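Local coordinates for protein succinylglutamate desuccinylase/aspartoacylase (Ruegeria sp. TM1040, PDB 3NA6) that probably acts as a metal-dependent hydrolase of the succinylglutamate desuccinylase/aspartoacylase family, cleaving the amide bond of N-acylated amino acids, at residues V67-Q70 with E71-A74; E79-T82 with G83-I87. All blocks are in the same frame, centred on the assembly; numbering follows the deposited sequence.

Interaction 1: residues V67-Q70 with E71-A74; sequences VALQ and ELAA
Leu-69 and Leu-72 touch only loosely along the inner face of helix 64-75, their CD2 methyls 4.5 Å apart, and both pack against Leu-54 of strand 51-55 and Leu-229 of helix 219-235. The close packing is of CB against carbonyl O: Leu-72 CB lies 3.4 Å from Ala-68 O, and Ala-73 CB 3.5 Å from Leu-69 O. The backbone is bonded in the alpha-helical i to i+4 pattern: Leu-72 N to Ala-68 O and Ala-73 N to Leu-69 O each span 2.9 Å, whereas Ala-74 N reaches Gln-70 O at 3.1 Å with a more bent N-H...O angle of 139°, close to the helix end. Gln-70 is a buried polar group whose NE2 donates to Tyr-90 OH and to Arg-292 O of the second subunit.

The partly exposed flank is looser. Ala-74 packs there on Trp-288 of the second subunit, and the extended chain of Glu-71 (chi1 -174°, chi2 -173°) carries its carboxylate outward, where OE1 forms salt bridges with Lys-226 and with Arg-286 of the second subunit. Two positive groups around one carboxylate would be expected to stabilise its ionised form; the helix thus turns an apolar face to the sheet and a charged one to the second subunit.

Interaction 2: residues E79-T82 with G83-I87; sequences EDVT and GRLII. With CA (calcium ion), chain C.
Val-81 and Leu-85 make the apolar part of this contact, where the chain leaves the loop after helix 64-75 and enters strand 83-88. CG2 of Val-81 lies 4.0 Å from CD1 of Leu-85, the two side chains running obliquely to one another. The other branch of Val-81, CG1, is anti to the backbone N and is thereby turned to the strand backbone, 3.4 Å from Gly-83 O.

The conformation of Gly-83 has a steric basis. With phi 130° and psi -144°, a beta carbon would press against the carbonyl oxygen of Thr-82, so this backbone conformation depends on the absence of a side chain.

Thr-82 supplies the one side-chain ligand of the calcium ion. Its OG1, set between the backbone N and the carbonyl carbon (chi1 54°), binds the metal at 2.6 Å. Four waters at 2.5 to 2.6 Å from the calcium and the carbonyl O of Gly-237 complete six ligands. One of these waters also donates to Thr-82 O over 3.2 Å, so the hydroxyl and the carbonyl of a single residue are both tied to the ion, one directly and one through its hydration shell.

Among the charged groups, the guanidinium of Arg-84 is held by Leu-13 and Thr-51: NH1 donates to Leu-13 O and NE to Thr-51 OG1, while CD1 of Ile-86 rests 4.1 Å above one face, near its rim.

The segment is the return of a beta-alpha-beta crossover into the sheet. Strand 83-88 runs between strands 36-46 and 51-55, with backbone bonds from Gly-83 to Asn-46 and from Arg-84 to Ala-52; Val-81 packs on Ile-44, and Leu-85 faces Leu-72 of helix 64-75.

Interactions 1 and 2 come in series along the chain, and their centres lie 13 Å apart. Interaction 1 lies on helix 64-75 and interaction 2 on the following loop and strand 83-88, the helix and second strand of the beta-alpha-beta unit that begins with strand 51-55, within the catalytic domain of the family. The two also touch directly: CD1 of Ile-87 lies 3.7 Å from CD2 of Leu-72 and equally close to CA of Ala-73, joining helix and strand through a shared apolar layer. Interaction 1 borders the second subunit, whereas no other protein chain of the assembly reaches interaction 2, whose far end holds the calcium. The unit thus connects a subunit interface, the mixed central sheet and a peripheral metal site.

Interaction 1: residues V67-Q70 with E71-A74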
loop_
_atom_site.group_PDB
_atom_site.type_symbol
_atom_site.label_atom_id
_atom_site.label_comp_id
_atom_site.label_asym_id
_atom_site.label_seq_id
_atom_site.Cartn_x
_atom_site.Cartn_y
_atom_site.Cartn_z
ATOM N N VAL A 67 -3.585 29.792 6.029
ATOM C CA VAL A 67 -2.771 30.926 5.573
ATOM C C VAL A 67 -3.040 32.156 6.447
ATOM O O VAL A 67 -2.104 32.810 6.930
ATOM C CB VAL A 67 -3.022 31.226 4.081
ATOM C CG1 VAL A 67 -2.353 32.551 3.672
ATOM C CG2 VAL A 67 -2.517 30.063 3.220
ATOM N N ALA A 68 -4.319 32.495 6.630
ATOM C CA ALA A 68 -4.697 33.677 7.415
ATOM C C ALA A 68 -4.215 33.590 8.861
ATOM O O ALA A 68 -3.754 34.597 9.447
ATOM C CB ALA A 68 -6.236 33.894 7.366
ATOM N N LEU A 69 -4.268 32.377 9.419
ATOM C CA LEU A 69 -3.907 32.153 10.830
ATOM C C LEU A 69 -2.408 32.091 11.020
ATOM O O LEU A 69 -1.898 32.609 12.039
ATOM C CB LEU A 69 -4.612 30.913 11.422
ATOM C CG LEU A 69 -6.145 31.059 11.512
ATOM C CD1 LEU A 69 -6.881 29.740 11.863
ATOM C CD2 LEU A 69 -6.483 32.138 12.576
ATOM N N GLN A 70 -1.676 31.514 10.060
ATOM C CA GLN A 70 -0.222 31.550 10.189
ATOM C C GLN A 70 0.247 33.006 10.155
ATOM O O GLN A 70 1.098 33.390 10.945
ATOM C CB GLN A 70 0.514 30.758 9.108
ATOM C CG GLN A 70 0.555 29.271 9.324
ATOM C CD GLN A 70 1.554 28.865 10.440
ATOM O OE1 GLN A 70 1.545 29.413 11.550
ATOM N NE2 GLN A 70 2.380 27.905 10.148
ATOM N N GLU A 71 -0.318 33.815 9.259
ATOM C CA GLU A 71 0.098 35.225 9.176
ATOM C C GLU A 71 -0.279 35.972 10.458
ATOM O O GLU A 71 0.519 36.714 11.015
ATOM C CB GLU A 71 -0.527 35.908 7.980
ATOM C CG GLU A 71 -0.021 37.316 7.770
ATOM C CD GLU A 71 -0.764 38.037 6.689
ATOM O OE1 GLU A 71 -0.465 37.826 5.496
ATOM O OE2 GLU A 71 -1.644 38.829 7.035
ATOM N N LEU A 72 -1.488 35.741 10.942
ATOM C CA LEU A 72 -1.916 36.338 12.204
ATOM C C LEU A 72 -0.947 35.994 13.341
ATOM O O LEU A 72 -0.524 36.874 14.080
ATOM C CB LEU A 72 -3.347 35.900 12.582
ATOM C CG LEU A 72 -3.973 36.740 13.717
ATOM C CD1 LEU A 72 -4.383 38.137 13.212
ATOM C CD2 LEU A 72 -5.138 36.021 14.327
ATOM N N ALA A 73 -0.556 34.734 13.438
ATOM C CA ALA A 73 0.281 34.299 14.573
ATOM C C ALA A 73 1.688 34.902 14.470
ATOM O O ALA A 73 2.333 35.182 15.487
ATOM C CB ALA A 73 0.370 32.785 14.641
ATOM N N ALA A 74 2.143 35.107 13.247
ATOM C CA ALA A 74 3.517 35.553 13.002
ATOM C C ALA A 74 3.662 37.065 13.001
ATOM O O ALA A 74 4.755 37.553 13.129
ATOM C CB ALA A 74 4.012 34.997 11.661
#

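Interaction 2: residues E79-T82 with G83-I87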
loop_
_atom_site.group_PDB
_atom_site.type_symbol
_atom_site.label_atom_id
_atom_site.label_comp_id
_atom_site.label_asym_id
_atom_site.label_seq_id
_atom_site.Cartn_x
_atom_site.Cartn_y
_atom_site.Cartn_z
ATOM N N GLU A 79 1.011 44.215 21.932
ATOM C CA GLU A 79 0.523 45.575 22.119
ATOM C C GLU A 79 -0.678 45.949 21.228
ATOM O O GLU A 79 -1.308 46.963 21.465
ATOM C CB GLU A 79 1.683 46.562 21.880
ATOM C CG GLU A 79 2.651 46.128 20.766
ATOM C CD GLU A 79 3.902 45.385 21.252
ATOM O OE1 GLU A 79 3.807 44.217 21.698
ATOM O OE2 GLU A 79 5.004 45.977 21.131
ATOM N N ASP A 80 -0.961 45.158 20.197
ATOM C CA ASP A 80 -2.091 45.399 19.279
ATOM C C ASP A 80 -3.375 44.746 19.791
ATOM O O ASP A 80 -4.438 44.985 19.222
ATOM C CB ASP A 80 -1.859 44.756 17.889
ATOM C CG ASP A 80 -0.559 45.198 17.181
ATOM O OD1 ASP A 80 -0.139 46.370 17.373
ATOM O OD2 ASP A 80 -0.015 44.357 16.371
ATOM N N VAL A 81 -3.251 43.881 20.804
ATOM C CA VAL A 81 -4.303 43.009 21.298
ATOM C C VAL A 81 -4.875 43.531 22.620
ATOM O O VAL A 81 -4.117 43.973 23.492
ATOM C CB VAL A 81 -3.730 41.576 21.501
ATOM C CG1 VAL A 81 -4.696 40.681 22.270
ATOM C CG2 VAL A 81 -3.414 40.959 20.159
ATOM N N THR A 82 -6.205 43.496 22.742
ATOM C CA THR A 82 -6.918 43.723 24.016
ATOM C C THR A 82 -7.819 42.515 24.264
ATOM O O THR A 82 -8.942 42.440 23.763
ATOM C CB THR A 82 -7.742 45.013 23.981
ATOM O OG1 THR A 82 -8.613 44.990 22.842
ATOM C CG2 THR A 82 -6.800 46.265 23.904
ATOM N N GLY A 83 -7.294 41.547 25.010
ATOM C CA GLY A 83 -7.925 40.242 25.134
ATOM C C GLY A 83 -6.880 39.171 24.856
ATOM O O GLY A 83 -5.707 39.328 25.203
ATOM N N ARG A 84 -7.327 38.100 24.221
ATOM C CA ARG A 84 -6.492 36.946 23.952
ATOM C C ARG A 84 -6.853 36.301 22.646
ATOM O O ARG A 84 -8.033 36.051 22.360
ATOM C CB ARG A 84 -6.626 35.928 25.060
ATOM C CG ARG A 84 -5.765 34.661 24.832
ATOM C CD ARG A 84 -5.626 33.824 26.079
ATOM N NE ARG A 84 -6.925 33.519 26.685
ATOM C CZ ARG A 84 -7.115 32.616 27.647
ATOM N NH1 ARG A 84 -6.113 31.883 28.121
ATOM N NH2 ARG A 84 -8.336 32.438 28.124
ATOM N N LEU A 85 -5.824 36.001 21.861
ATOM C CA LEU A 85 -5.964 35.144 20.685
ATOM C C LEU A 85 -5.351 33.764 20.970
ATOM O O LEU A 85 -4.210 33.685 21.337
ATOM C CB LEU A 85 -5.265 35.803 19.485
ATOM C CG LEU A 85 -5.743 37.200 19.080
ATOM C CD1 LEU A 85 -4.781 37.803 18.043
ATOM C CD2 LEU A 85 -7.179 37.163 18.541
ATOM N N ILE A 86 -6.107 32.675 20.828
ATOM C CA ILE A 86 -5.522 31.319 20.846
ATOM C C ILE A 86 -5.629 30.818 19.398
ATOM O O ILE A 86 -6.755 30.573 18.899
ATOM C CB ILE A 86 -6.250 30.376 21.786
ATOM C CG1 ILE A 86 -6.196 30.923 23.211
ATOM C CG2 ILE A 86 -5.620 28.981 21.757
ATOM C CD1 ILE A 86 -7.111 30.203 24.216
ATOM N N ILE A 87 -4.474 30.726 18.724
ATOM C CA ILE A 87 -4.393 30.499 17.288
ATOM C C ILE A 87 -3.842 29.085 17.011
ATOM O O ILE A 87 -2.721 28.769 17.390
ATOM C CB ILE A 87 -3.443 31.506 16.624
ATOM C CG1 ILE A 87 -3.788 32.939 17.061
ATOM C CG2 ILE A 87 -3.476 31.309 15.085
ATOM C CD1 ILE A 87 -2.858 34.051 16.506
HETATM CA CA CA C . -10.926 46.133 23.011
HETATM O O HOH W 1 -11.305 44.309 24.852
HETATM O O HOH W 2 -11.201 47.668 21.074
HETATM O O HOH W 3 -13.432 46.413 23.364
HETATM O O HOH W 4 -10.118 47.719 24.804
#